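PDB 3CTD: putative ATPase, AAA family from Prochlorococcus marinus subsp. pastoris str. CCMP1986, which is probably a DNA-dependent ATPase of the RarA/MGS1/WRNIP1 subfamily that helps cells respond to stalled replication, crystallised here as its C-terminal part. Local coordinates for residues 91-96 with 113-118. The protein carries 1 engineered substitution. Numbering follows the deposited sequence.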
loop_
_atom_site.group_PDB
_atom_site.type_symbol
_atom_site.label_atom_id
_atom_site.label_comp_id
_atom_site.label_asym_id
_atom_site.label_seq_id
_atom_site.Cartn_x
_atom_site.Cartn_y
_atom_site.Cartn_z
ATOM N N ILE B 91 0.077 9.190 -1.134
ATOM C CA ILE B 91 -1.347 9.072 -1.447
ATOM C C ILE B 91 -1.893 7.744 -0.924
ATOM O O ILE B 91 -3.016 7.699 -0.488
ATOM C CB ILE B 91 -1.701 9.314 -2.957
ATOM C CG1 ILE B 91 -3.201 9.387 -3.171
ATOM C CG2 ILE B 91 -1.156 8.223 -3.861
ATOM C CD1 ILE B 91 -3.752 10.724 -2.855
ATOM N N VAL B 92 -1.088 6.683 -0.928
ATOM C CA VAL B 92 -1.559 5.408 -0.400
ATOM C C VAL B 92 -1.770 5.505 1.107
ATOM O O VAL B 92 -2.749 5.008 1.615
ATOM C CB VAL B 92 -0.553 4.259 -0.702
ATOM C CG1 VAL B 92 -1.024 2.912 -0.068
ATOM C CG2 VAL B 92 -0.264 4.139 -2.229
ATOM N N VAL B 93 -0.854 6.154 1.826
ATOM C CA VAL B 93 -0.934 6.204 3.281
ATOM C C VAL B 93 -2.155 7.040 3.707
ATOM O O VAL B 93 -2.938 6.642 4.585
ATOM C CB VAL B 93 0.387 6.787 3.904
ATOM C CG1 VAL B 93 0.218 7.174 5.406
ATOM C CG2 VAL B 93 1.573 5.822 3.700
ATOM N N VAL B 94 -2.297 8.214 3.117
ATOM C CA VAL B 94 -3.396 9.098 3.458
ATOM C C VAL B 94 -4.741 8.468 3.109
ATOM O O VAL B 94 -5.693 8.629 3.848
ATOM C CB VAL B 94 -3.311 10.416 2.675
ATOM C CG1 VAL B 94 -4.584 11.163 2.852
ATOM C CG2 VAL B 94 -2.110 11.220 3.135
ATOM N N GLN B 95 -4.814 7.756 1.977
ATOM C CA GLN B 95 -6.051 7.116 1.572
ATOM C C GLN B 95 -6.425 6.057 2.587
ATOM O O GLN B 95 -7.574 5.883 2.962
ATOM C CB GLN B 95 -5.954 6.519 0.162
ATOM C CG GLN B 95 -7.147 5.655 -0.207
ATOM C CD GLN B 95 -8.421 6.458 -0.226
ATOM O OE1 GLN B 95 -8.470 7.582 -0.786
ATOM N NE2 GLN B 95 -9.480 5.906 0.380
ATOM N N SER B 96 -5.416 5.381 3.068
ATOM C CA SER B 96 -5.600 4.374 4.072
ATOM C C SER B 96 -5.980 4.938 5.472
ATOM O O SER B 96 -6.738 4.315 6.197
ATOM C CB SER B 96 -4.291 3.582 4.122
ATOM O OG SER B 96 -4.294 2.645 5.153
ATOM N N LEU B 113 -6.510 11.260 11.338
ATOM C CA LEU B 113 -6.350 12.620 10.806
ATOM C C LEU B 113 -4.943 13.111 11.109
ATOM O O LEU B 113 -4.197 13.597 10.232
ATOM C CB LEU B 113 -7.407 13.561 11.388
ATOM C CG LEU B 113 -8.841 13.435 10.804
ATOM C CD1 LEU B 113 -9.971 14.063 11.705
ATOM C CD2 LEU B 113 -8.956 13.938 9.341
ATOM N N SER B 114 -4.568 12.948 12.366
ATOM C CA SER B 114 -3.248 13.299 12.818
ATOM C C SER B 114 -2.109 12.558 12.093
ATOM O O SER B 114 -1.200 13.221 11.595
ATOM C CB SER B 114 -3.182 13.122 14.321
ATOM O OG SER B 114 -1.870 13.274 14.718
ATOM N N GLN B 115 -2.142 11.218 11.997
ATOM C CA GLN B 115 -1.120 10.494 11.191
ATOM C C GLN B 115 -0.977 11.030 9.755
ATOM O O GLN B 115 0.138 11.278 9.256
ATOM C CB GLN B 115 -1.425 9.007 11.103
ATOM C CG GLN B 115 -0.549 8.273 10.114
ATOM C CD GLN B 115 -0.227 6.840 10.544
ATOM O OE1 GLN B 115 -0.517 6.461 11.665
ATOM N NE2 GLN B 115 0.338 6.031 9.638
ATOM N N ALA B 116 -2.118 11.142 9.068
ATOM C CA ALA B 116 -2.132 11.606 7.702
ATOM C C ALA B 116 -1.524 13.020 7.594
ATOM O O ALA B 116 -0.672 13.302 6.731
ATOM C CB ALA B 116 -3.552 11.576 7.165
ATOM N N SER B 117 -1.971 13.907 8.470
ATOM C CA SER B 117 -1.479 15.272 8.486
ATOM C C SER B 117 0.014 15.332 8.756
ATOM O O SER B 117 0.771 15.928 7.967
ATOM C CB SER B 117 -2.282 16.104 9.492
ATOM O OG SER B 117 -3.664 15.965 9.127
ATOM N N LEU B 118 0.442 14.740 9.861
ATOM C CA LEU B 118 1.875 14.732 10.224
ATOM C C LEU B 118 2.741 14.148 9.141
ATOM O O LEU B 118 3.832 14.629 8.864
ATOM C CB LEU B 118 2.089 13.954 11.528
ATOM C CG LEU B 118 1.615 14.725 12.773
ATOM C CD1 LEU B 118 1.519 13.756 13.938
ATOM C CD2 LEU B 118 2.531 15.953 13.093
#
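Val94 meets Ala116 where two consecutive helices, 90-104 and 110-121, form a helical hairpin in the helical, strand-free C-terminal part of this RarA-type ATPase. The backbones come close here, with Val94 CA 5.1 Å from Ala116 CA, consistent with a small methyl at the crossing: within 113-118 only Ala116 directs its CB at the other segment. Val94 sends its CB off to one side; with CG1 anti to the backbone N (chi1 169°), its CG2 is the branch that comes nearest, 4.3 Å from Ala116 CB, a loose apolar touch. Leu76 of helix 68-83 packs on Val94 as well, which ties the hairpin to the preceding helix.

The residue just before it, Val93, points its CB at the partner helix. Gln115 arrives from the side: its CG is also anti to the backbone N (chi1 171°), and the chain extends until NE2 lies 4.4 Å from Val93 CG1, a long van der Waals approach. Cys80 of the second subunit packs on the same glutamine, and Val93 touches Pro88 of that subunit, so this buried edge of the hairpin also belongs to the tetramer interface. Within helix 110-121, Ser117 OG donates a hydrogen bond to Leu113 O (2.7 Å) from above the carbonyl plane, and the same oxygen also takes Ser117 N.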